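Possible substrate binding protein of ABC transporter system (Rhodopseudomonas palustris, PDB 3N0X) probably binds branched-chain or related amino acids in the periplasm and hands them to an ABC transporter, as in the leucine-binding protein family. Local coordinates at residues 85-88 against 89-92; 105-108 against 109-112; 254-258 against 259-263. All coordinates share one frame; numbering follows the deposited sequence.

Contact 1 of 3, residues 85-88 against 89-92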
ATOM      1  N   ALA A  85      -7.660 -12.754   4.562  1.00 15.67           N
ATOM      2  CA  ALA A  85      -7.181 -13.983   3.946  1.00 16.81           C
ATOM      3  C   ALA A  85      -5.649 -14.131   4.134  1.00 15.89           C
ATOM      4  O   ALA A  85      -5.164 -15.208   4.428  1.00 17.49           O
ATOM      5  CB  ALA A  85      -7.554 -14.036   2.421  1.00 18.16           C
ATOM      6  N   ALA A  86      -4.899 -13.058   3.942  1.00 15.69           N
ATOM      7  CA  ALA A  86      -3.447 -13.113   4.095  1.00 16.27           C
ATOM      8  C   ALA A  86      -3.053 -13.494   5.523  1.00 16.19           C
ATOM      9  O   ALA A  86      -2.145 -14.317   5.719  1.00 16.16           O
ATOM     10  CB  ALA A  86      -2.816 -11.783   3.673  1.00 15.21           C
ATOM     11  N   LEU A  87      -3.732 -12.921   6.514  1.00 16.92           N
ATOM     12  CA  LEU A  87      -3.432 -13.247   7.919  1.00 18.04           C
ATOM     13  C   LEU A  87      -3.687 -14.739   8.203  1.00 18.38           C
ATOM     14  O   LEU A  87      -2.876 -15.408   8.877  1.00 17.79           O
ATOM     15  CB  LEU A  87      -4.265 -12.365   8.845  1.00 17.17           C
ATOM     16  CG  LEU A  87      -3.747 -10.963   9.039  1.00 16.33           C
ATOM     17  CD1 LEU A  87      -4.909  -9.974   9.418  1.00 20.87           C
ATOM     18  CD2 LEU A  87      -2.542 -10.981  10.071  1.00 15.74           C
ATOM     19  N   ALA A  88      -4.763 -15.285   7.635  1.00 18.04           N
ATOM     20  CA  ALA A  88      -5.069 -16.696   7.790  1.00 19.92           C
ATOM     21  C   ALA A  88      -4.016 -17.580   7.148  1.00 19.56           C
ATOM     22  O   ALA A  88      -3.785 -18.707   7.591  1.00 21.09           O
ATOM     23  CB  ALA A  88      -6.444 -17.049   7.182  1.00 20.86           C
ATOM     24  N   ASP A  89      -3.400 -17.072   6.091  1.00 16.43           N
ATOM     25  CA  ASP A  89      -2.409 -17.833   5.345  1.00 15.91           C
ATOM     26  C   ASP A  89      -1.020 -17.895   5.991  1.00 17.48           C
ATOM     27  O   ASP A  89      -0.239 -18.766   5.640  1.00 17.29           O
ATOM     28  CB  ASP A  89      -2.230 -17.255   3.943  1.00 16.15           C
ATOM     29  CG  ASP A  89      -3.422 -17.436   3.064  1.00 17.56           C
ATOM     30  OD1 ASP A  89      -4.311 -18.248   3.399  1.00 18.92           O
ATOM     31  OD2 ASP A  89      -3.496 -16.674   2.058  1.00 17.70           O
ATOM     32  N   LEU A  90      -0.701 -16.963   6.891  1.00 16.77           N
ATOM     33  CA  LEU A  90       0.677 -16.885   7.376  1.00 15.83           C
ATOM     34  C   LEU A  90       1.159 -18.218   8.004  1.00 16.47           C
ATOM     35  O   LEU A  90       2.256 -18.669   7.717  1.00 17.92           O
ATOM     36  CB  LEU A  90       0.872 -15.716   8.341  1.00 16.32           C
ATOM     37  CG  LEU A  90       0.352 -14.370   7.844  1.00 15.45           C
ATOM     38  CD1 LEU A  90       0.660 -13.295   8.924  1.00 15.91           C
ATOM     39  CD2 LEU A  90       0.922 -13.952   6.507  1.00 15.32           C
ATOM     40  N   PRO A  91       0.322 -18.873   8.843  1.00 17.43           N
ATOM     41  CA  PRO A  91       0.771 -20.134   9.451  1.00 17.52           C
ATOM     42  C   PRO A  91       0.997 -21.255   8.441  1.00 18.76           C
ATOM     43  O   PRO A  91       1.757 -22.188   8.722  1.00 19.24           O
ATOM     44  CB  PRO A  91      -0.387 -20.502  10.416  1.00 19.69           C
ATOM     45  CG  PRO A  91      -1.096 -19.266  10.618  1.00 21.00           C
ATOM     46  CD  PRO A  91      -0.932 -18.407   9.440  1.00 19.20           C
ATOM     47  N   VAL A  92       0.354 -21.168   7.277  1.00 17.67           N
ATOM     48  CA  VAL A  92       0.550 -22.162   6.216  1.00 18.78           C
ATOM     49  C   VAL A  92       1.972 -22.101   5.650  1.00 17.30           C
ATOM     50  O   VAL A  92       2.592 -23.124   5.358  1.00 18.77           O
ATOM     51  CB  VAL A  92      -0.503 -21.991   5.099  1.00 18.99           C
ATOM     52  CG1 VAL A  92      -0.304 -23.030   4.015  1.00 20.13           C
ATOM     53  CG2 VAL A  92      -1.914 -22.065   5.712  1.00 20.10           C
TER
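Ala85 to Asp89, Ala86 to Leu90 and Leu87 to Pro91 meet turn upon turn inside one helix, 83-96, the crossover helix between the parallel strands 76-79 and 100-102. The N-H of Asp89 reaches Ala85 O at 3.1 Å in a bent bond (135° at the hydrogen), and it also makes a weak bond to Ala86 O. Leu90 N makes another weak bond, at 3.3 Å, to Leu87 O. Pro91 has no N-H to offer Leu87 O, and the helix is kinked here; its CD lies 3.4 Å from Ala88 O and 3.6 Å from Leu87 O. At the kink Val92 N bonds instead to Asp89 O, three residues back.

With CG beside its own backbone N (chi1 -68°), Asp89 brings its carboxylate back over the preceding turn, where CG comes 3.1 Å from Ala85 O. If the carboxylate is ionised, its oxygens and Ala85 O are acceptors facing each other, probably unfavourable on their own; Ser61 OG, on helix 58-70, hydrogen-bonds Asp89 OD2. On another side of the helix Leu87 and Leu90 run alongside each other with their tips in the same direction, CD2 of Leu87 4.1 Å from CD1 of Leu90. Such a proline-kinked helix, with one flank against a neighbouring helix, belongs here to a beta-alpha-beta crossover of the periplasmic binding protein fold.

Contact 2 of 3, residues 105-108 against 109-112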
ATOM      1  N   ALA A 105      -1.882  -7.140   0.418  1.00 14.76           N
ATOM      2  CA  ALA A 105      -2.492  -6.947   1.763  1.00 13.49           C
ATOM      3  C   ALA A 105      -1.675  -6.024   2.659  1.00 12.73           C
ATOM      4  O   ALA A 105      -0.485  -6.284   2.896  1.00 14.29           O
ATOM      5  CB  ALA A 105      -2.724  -8.268   2.443  1.00 13.65           C
ATOM      6  N   VAL A 106      -2.343  -5.024   3.232  1.00 13.94           N
ATOM      7  CA  VAL A 106      -1.706  -3.948   3.994  1.00 14.39           C
ATOM      8  C   VAL A 106      -1.700  -4.118   5.524  1.00 13.08           C
ATOM      9  O   VAL A 106      -1.028  -3.370   6.202  1.00 14.49           O
ATOM     10  CB  VAL A 106      -2.394  -2.567   3.707  1.00 14.79           C
ATOM     11  CG1 VAL A 106      -2.350  -2.239   2.222  1.00 14.89           C
ATOM     12  CG2 VAL A 106      -3.851  -2.551   4.243  1.00 17.50           C
ATOM     13  N   ALA A 107      -2.443  -5.065   6.079  1.00 14.28           N
ATOM     14  CA  ALA A 107      -2.646  -5.103   7.532  1.00 13.56           C
ATOM     15  C   ALA A 107      -1.338  -5.102   8.296  1.00 14.95           C
ATOM     16  O   ALA A 107      -0.449  -5.910   8.021  1.00 13.85           O
ATOM     17  CB  ALA A 107      -3.480  -6.305   7.930  1.00 14.94           C
ATOM     18  N   ASP A 108      -1.213  -4.195   9.262  1.00 14.21           N
ATOM     19  CA  ASP A 108       0.037  -4.077  10.016  1.00 14.95           C
ATOM     20  C   ASP A 108       0.440  -5.360  10.712  1.00 14.98           C
ATOM     21  O   ASP A 108       1.630  -5.681  10.809  1.00 16.56           O
ATOM     22  CB  ASP A 108      -0.069  -2.966  11.091  1.00 16.60           C
ATOM     23  CG  ASP A 108       0.124  -1.543  10.518  1.00 23.55           C
ATOM     24  OD1 ASP A 108       0.638  -1.379   9.385  1.00 20.43           O
ATOM     25  OD2 ASP A 108      -0.228  -0.547  11.240  1.00 24.09           O
ATOM     26  N   GLN A 109      -0.553  -6.100  11.200  1.00 15.36           N
ATOM     27  CA  GLN A 109      -0.277  -7.306  12.002  1.00 15.94           C
ATOM     28  C   GLN A 109       0.514  -8.377  11.231  1.00 14.19           C
ATOM     29  O   GLN A 109       1.168  -9.220  11.866  1.00 15.74           O
ATOM     30  CB  GLN A 109      -1.599  -7.896  12.559  1.00 19.01           C
ATOM     31  CG  GLN A 109      -2.391  -6.943  13.495  1.00 27.37           C
ATOM     32  CD  GLN A 109      -3.120  -5.733  12.767  1.00 36.57           C
ATOM     33  OE1 GLN A 109      -3.333  -5.726  11.524  1.00 23.89           O
ATOM     34  NE2 GLN A 109      -3.487  -4.699  13.565  1.00 35.94           N
ATOM     35  N   ILE A 110       0.467  -8.342   9.897  1.00 15.56           N
ATOM     36  CA  ILE A 110       1.158  -9.305   9.066  1.00 14.91           C
ATOM     37  C   ILE A 110       2.660  -9.265   9.296  1.00 14.94           C
ATOM     38  O   ILE A 110       3.305 -10.313   9.244  1.00 16.73           O
ATOM     39  CB  ILE A 110       0.781  -9.109   7.594  1.00 12.86           C
ATOM     40  CG1 ILE A 110      -0.690  -9.492   7.417  1.00 14.78           C
ATOM     41  CG2 ILE A 110       1.728  -9.882   6.632  1.00 15.68           C
ATOM     42  CD1 ILE A 110      -1.298  -9.125   6.027  1.00 15.62           C
ATOM     43  N   THR A 111       3.207  -8.079   9.527  1.00 14.95           N
ATOM     44  CA  THR A 111       4.621  -7.946   9.855  1.00 14.69           C
ATOM     45  C   THR A 111       4.817  -7.577  11.340  1.00 16.87           C
ATOM     46  O   THR A 111       5.921  -7.149  11.749  1.00 19.09           O
ATOM     47  CB  THR A 111       5.332  -6.926   8.969  1.00 16.15           C
ATOM     48  OG1 THR A 111       4.566  -5.705   8.907  1.00 16.02           O
ATOM     49  CG2 THR A 111       5.540  -7.487   7.547  1.00 15.12           C
ATOM     50  N   GLY A 112       3.772  -7.770  12.127  1.00 17.05           N
ATOM     51  CA  GLY A 112       3.796  -7.467  13.540  1.00 18.73           C
ATOM     52  C   GLY A 112       3.517  -8.692  14.383  1.00 19.60           C
ATOM     53  O   GLY A 112       4.243  -9.674  14.329  1.00 18.19           O
TER
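Ile110 sets the end of its side chain against two alanines. Its CD1 lies 4.0 Å from CB of Ala105 and equally far from CB of Ala107, because CG1 sits beside the backbone N and the chain then runs out extended (chi2 170°), back along the segment 105-108. CG1 of Ile110 also lies 3.6 Å from Ala107 O, which accepts a hydrogen bond from Ile110 N at 3.2 Å. That donor stands well above the carbonyl plane, 50° out of it, consistent with the tight winding of a 3-10 turn.

Gln109 reaches Ala107 by another route: its chain bends at chi2 and carries OE1 to within 3.6 Å of Ala107 CB. The next bond of the turn, Thr111 N to Asp108 O at 3.1 Å, repeats the out-of-plane approach, and Gly112 N to Gln109 O adds a third bond of the same spacing. The Thr111 hydroxyl takes a hydrogen bond from Arg121 NH2, while NH1 of the same arginine bonds both Ala105 O and Ala107 O, tying the two halves of the loop to strand 119-121. Asp108 directs its carboxylate away from the turn, to Ser127 OG on helix 126-137. Successive bonds to the third residue back identify a short 3-10 turn, set in the loop that joins parallel strands 100-102 and 119-121 of the six-stranded sheet.

Contact 3 of 3, residues 254-258 against 259-263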
ATOM      1  N   THR A 254       0.570   9.290  -0.893  1.00 12.28           N
ATOM      2  CA  THR A 254       0.096   8.100  -1.576  1.00 11.55           C
ATOM      3  C   THR A 254       1.184   7.048  -1.787  1.00 11.12           C
ATOM      4  O   THR A 254       2.378   7.344  -1.906  1.00 12.80           O
ATOM      5  CB  THR A 254      -0.575   8.465  -2.942  1.00 13.15           C
ATOM      6  OG1 THR A 254      -1.348   7.332  -3.399  1.00 14.26           O
ATOM      7  CG2 THR A 254       0.451   8.954  -3.988  1.00 12.88           C
ATOM      8  N   TYR A 255       0.732   5.804  -1.876  1.00 11.71           N
ATOM      9  CA  TYR A 255       1.606   4.675  -2.197  1.00 12.48           C
ATOM     10  C   TYR A 255       2.118   4.753  -3.646  1.00 11.78           C
ATOM     11  O   TYR A 255       3.235   4.344  -3.946  1.00 11.96           O
ATOM     12  CB  TYR A 255       0.782   3.374  -1.991  1.00 12.30           C
ATOM     13  CG  TYR A 255       1.331   2.103  -2.636  1.00 11.92           C
ATOM     14  CD1 TYR A 255       2.449   1.430  -2.134  1.00 11.83           C
ATOM     15  CD2 TYR A 255       0.698   1.561  -3.712  1.00 11.53           C
ATOM     16  CE1 TYR A 255       2.916   0.257  -2.724  1.00 11.00           C
ATOM     17  CE2 TYR A 255       1.194   0.438  -4.340  1.00 12.88           C
ATOM     18  CZ  TYR A 255       2.275  -0.240  -3.821  1.00 15.69           C
ATOM     19  OH  TYR A 255       2.719  -1.401  -4.425  1.00 14.72           O
ATOM     20  N   TYR A 256       1.274   5.224  -4.549  1.00 10.09           N
ATOM     21  CA  TYR A 256       1.566   5.222  -5.972  1.00 11.57           C
ATOM     22  C   TYR A 256       0.602   6.123  -6.738  1.00 12.65           C
ATOM     23  O   TYR A 256      -0.556   6.271  -6.370  1.00 15.83           O
ATOM     24  CB  TYR A 256       1.465   3.803  -6.544  1.00 10.69           C
ATOM     25  CG  TYR A 256       1.894   3.646  -8.011  1.00 11.06           C
ATOM     26  CD1 TYR A 256       3.245   3.607  -8.389  1.00 11.88           C
ATOM     27  CD2 TYR A 256       0.939   3.491  -9.013  1.00 11.95           C
ATOM     28  CE1 TYR A 256       3.600   3.430  -9.725  1.00 12.19           C
ATOM     29  CE2 TYR A 256       1.282   3.317 -10.329  1.00 10.95           C
ATOM     30  CZ  TYR A 256       2.632   3.322 -10.683  1.00 12.16           C
ATOM     31  OH  TYR A 256       2.942   3.143 -12.014  1.00 13.39           O
ATOM     32  N   TYR A 257       1.111   6.730  -7.805  1.00 13.42           N
ATOM     33  CA  TYR A 257       0.297   7.358  -8.866  1.00 12.91           C
ATOM     34  C   TYR A 257       1.170   7.216 -10.100  1.00 12.64           C
ATOM     35  O   TYR A 257       2.342   7.548 -10.043  1.00 12.64           O
ATOM     36  CB  TYR A 257      -0.080   8.813  -8.554  1.00 12.16           C
ATOM     37  CG  TYR A 257      -0.894   9.447  -9.642  1.00 13.02           C
ATOM     38  CD1 TYR A 257      -2.240   9.165  -9.758  1.00 13.58           C
ATOM     39  CD2 TYR A 257      -0.322  10.290 -10.568  1.00 13.87           C
ATOM     40  CE1 TYR A 257      -3.001   9.730 -10.771  1.00 16.21           C
ATOM     41  CE2 TYR A 257      -1.055  10.874 -11.566  1.00 13.53           C
ATOM     42  CZ  TYR A 257      -2.386  10.581 -11.679  1.00 14.20           C
ATOM     43  OH  TYR A 257      -3.096  11.139 -12.717  1.00 16.28           O
ATOM     44  N   TYR A 258       0.606   6.709 -11.188  1.00 13.56           N
ATOM     45  CA  TYR A 258       1.407   6.309 -12.345  0.50 14.23           C
ATOM     46  C   TYR A 258       2.379   7.369 -12.853  1.00 13.84           C
ATOM     47  O   TYR A 258       3.476   7.034 -13.283  1.00 13.65           O
ATOM     48  CB  TYR A 258       0.521   5.806 -13.494  0.50 14.54           C
ATOM     49  CG  TYR A 258      -0.435   6.820 -14.092  0.50 14.39           C
ATOM     50  CD1 TYR A 258      -1.668   7.078 -13.504  0.50 13.66           C
ATOM     51  CD2 TYR A 258      -0.117   7.484 -15.265  0.50 19.28           C
ATOM     52  CE1 TYR A 258      -2.562   8.006 -14.069  0.50 15.66           C
ATOM     53  CE2 TYR A 258      -1.000   8.407 -15.839  0.50 14.25           C
ATOM     54  CZ  TYR A 258      -2.217   8.666 -15.234  0.50 19.22           C
ATOM     55  OH  TYR A 258      -3.079   9.612 -15.801  0.50 15.54           O
ATOM     56  N   ASP A 259       1.966   8.637 -12.838  1.00 12.14           N
ATOM     57  CA  ASP A 259       2.762   9.683 -13.479  0.60 13.21           C
ATOM     58  C   ASP A 259       3.775  10.284 -12.534  1.00 14.82           C
ATOM     59  O   ASP A 259       4.536  11.152 -12.937  1.00 17.05           O
ATOM     60  CB  ASP A 259       1.863  10.790 -14.065  0.60 13.86           C
ATOM     61  CG  ASP A 259       2.548  11.601 -15.189  0.60 18.24           C
ATOM     62  OD1 ASP A 259       3.210  10.993 -16.048  0.60 16.36           O
ATOM     63  OD2 ASP A 259       2.378  12.846 -15.237  0.60 22.60           O
ATOM     64  N   ILE A 260       3.828   9.828 -11.269  1.00 14.71           N
ATOM     65  CA  ILE A 260       4.823  10.392 -10.353  1.00 14.52           C
ATOM     66  C   ILE A 260       6.246   9.798 -10.449  1.00 16.39           C
ATOM     67  O   ILE A 260       7.212  10.538 -10.656  1.00 17.60           O
ATOM     68  CB  ILE A 260       4.328  10.443  -8.887  1.00 14.24           C
ATOM     69  CG1 ILE A 260       3.205  11.486  -8.749  1.00 14.47           C
ATOM     70  CG2 ILE A 260       5.449  10.789  -7.912  1.00 15.15           C
ATOM     71  CD1 ILE A 260       2.658  11.606  -7.329  1.00 15.63           C
ATOM     72  N   PRO A 261       6.411   8.469 -10.318  1.00 15.57           N
ATOM     73  CA  PRO A 261       7.794   7.982 -10.278  1.00 15.04           C
ATOM     74  C   PRO A 261       8.446   8.054 -11.649  1.00 17.30           C
ATOM     75  O   PRO A 261       7.846   7.642 -12.658  1.00 17.75           O
ATOM     76  CB  PRO A 261       7.661   6.516  -9.849  1.00 15.07           C
ATOM     77  CG  PRO A 261       6.247   6.436  -9.218  1.00 14.09           C
ATOM     78  CD  PRO A 261       5.447   7.394 -10.027  1.00 13.86           C
ATOM     79  N   LYS A 262       9.668   8.598 -11.656  1.00 20.14           N
ATOM     80  CA  LYS A 262      10.465   8.763 -12.853  1.00 21.15           C
ATOM     81  C   LYS A 262      11.704   7.888 -12.724  1.00 22.27           C
ATOM     82  O   LYS A 262      12.706   8.205 -12.048  1.00 23.93           O
ATOM     83  CB  LYS A 262      10.833  10.243 -13.055  1.00 21.83           C
ATOM     84  CG  LYS A 262       9.667  11.189 -13.107  1.00 22.93           C
ATOM     85  CD  LYS A 262       8.693  10.860 -14.180  1.00 23.95           C
ATOM     86  CE  LYS A 262       7.498  11.782 -14.168  1.00 25.93           C
ATOM     87  NZ  LYS A 262       6.448  11.360 -15.135  1.00 23.07           N
ATOM     88  N   ASN A 263      11.587   6.709 -13.299  1.00 19.47           N
ATOM     89  CA  ASN A 263      12.659   5.756 -13.313  1.00 17.37           C
ATOM     90  C   ASN A 263      12.379   4.806 -14.489  1.00 17.95           C
ATOM     91  O   ASN A 263      11.261   4.763 -14.983  1.00 18.75           O
ATOM     92  CB  ASN A 263      12.784   5.026 -11.983  1.00 17.46           C
ATOM     93  CG  ASN A 263      11.551   4.198 -11.650  1.00 15.46           C
ATOM     94  OD1 ASN A 263      11.271   3.187 -12.318  1.00 14.55           O
ATOM     95  ND2 ASN A 263      10.806   4.638 -10.652  1.00 14.21           N
TER
HETATM   96  O   HOH W   1       5.692   8.378 -14.574  1.00 24.73           O
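Tyr257 and Ile260 close a type I beta turn through a nearly straight hydrogen bond, Ile260 N to Tyr257 O at 3.0 Å with 165° at the hydrogen. Their side chains cross at about a right angle: CD1 of Ile260 lies 4.1 Å from CB of Tyr257, and CG1 of Ile260 comes to the edge of the tyrosine ring, near its plane. With CG anti to the backbone N (chi1 179°), the Tyr257 ring is carried alongside Asp259, its CE2 3.8 Å from CB of Asp259 in the conformer given. In the conformer given for Tyr258, the rings of Tyr257 and Tyr258 face each other with an offset: CD1 of Tyr258 lies over a face of Tyr257 and CE2 of Tyr257 over a face of Tyr258, each toward the rim.

Behind the turn, Pro261 CD packs 3.1 Å from Tyr257 O, and Pro261 CG meets CE1 of Tyr256 across a right-angled crossing. The Tyr256 hydroxyl is held by Asn266 OD1, and Asn266 ND2 also bonds the carbonyls of Tyr258 and Pro261. A water bridges the same two carbonyls, donating to both and accepting from Lys262 NZ. The ammonium group gives a further hydrogen bond to Asp259 O at 2.9 Å. Further out, strand 354-357 touches Tyr257 through Val354 and Leu355.

Putting an alanine at Tyr257 would probably open a gap beside Ile260, Asp259, Val354 and Leu355, and leave the Tyr258 ring without the ring that faces it. The chemistry therefore divides: aromatic and aliphatic packing supports the buried side of the turn, while a lysine, a water and Asn266 bond the carbonyls of Tyr258, Asp259 and Pro261.

Contacts 1 and 2 are neighbours, their centres about 11 Å apart: Leu87 CD2 packs 3.6 Å from Ile110 CG1, and Ala86 sits against Ala105, so helix 83-96 and the loop after strand 100-102 share one apolar seam. Contact 3 lies on the opposite side of the chain's centre, about 23 Å from contact 2 and 30 Å from contact 1 between centres, and touches neither. Contact 1 is the most buried, built largely of alanines and leucines on a helix, with one buried carboxylate. Contacts 2 and 3 are partly buried loops, each shaped by a backbone turn, but in contact 2 an arginine bonds two of the carbonyls, whereas contact 3 surrounds its turn with tyrosines and includes a bridging water.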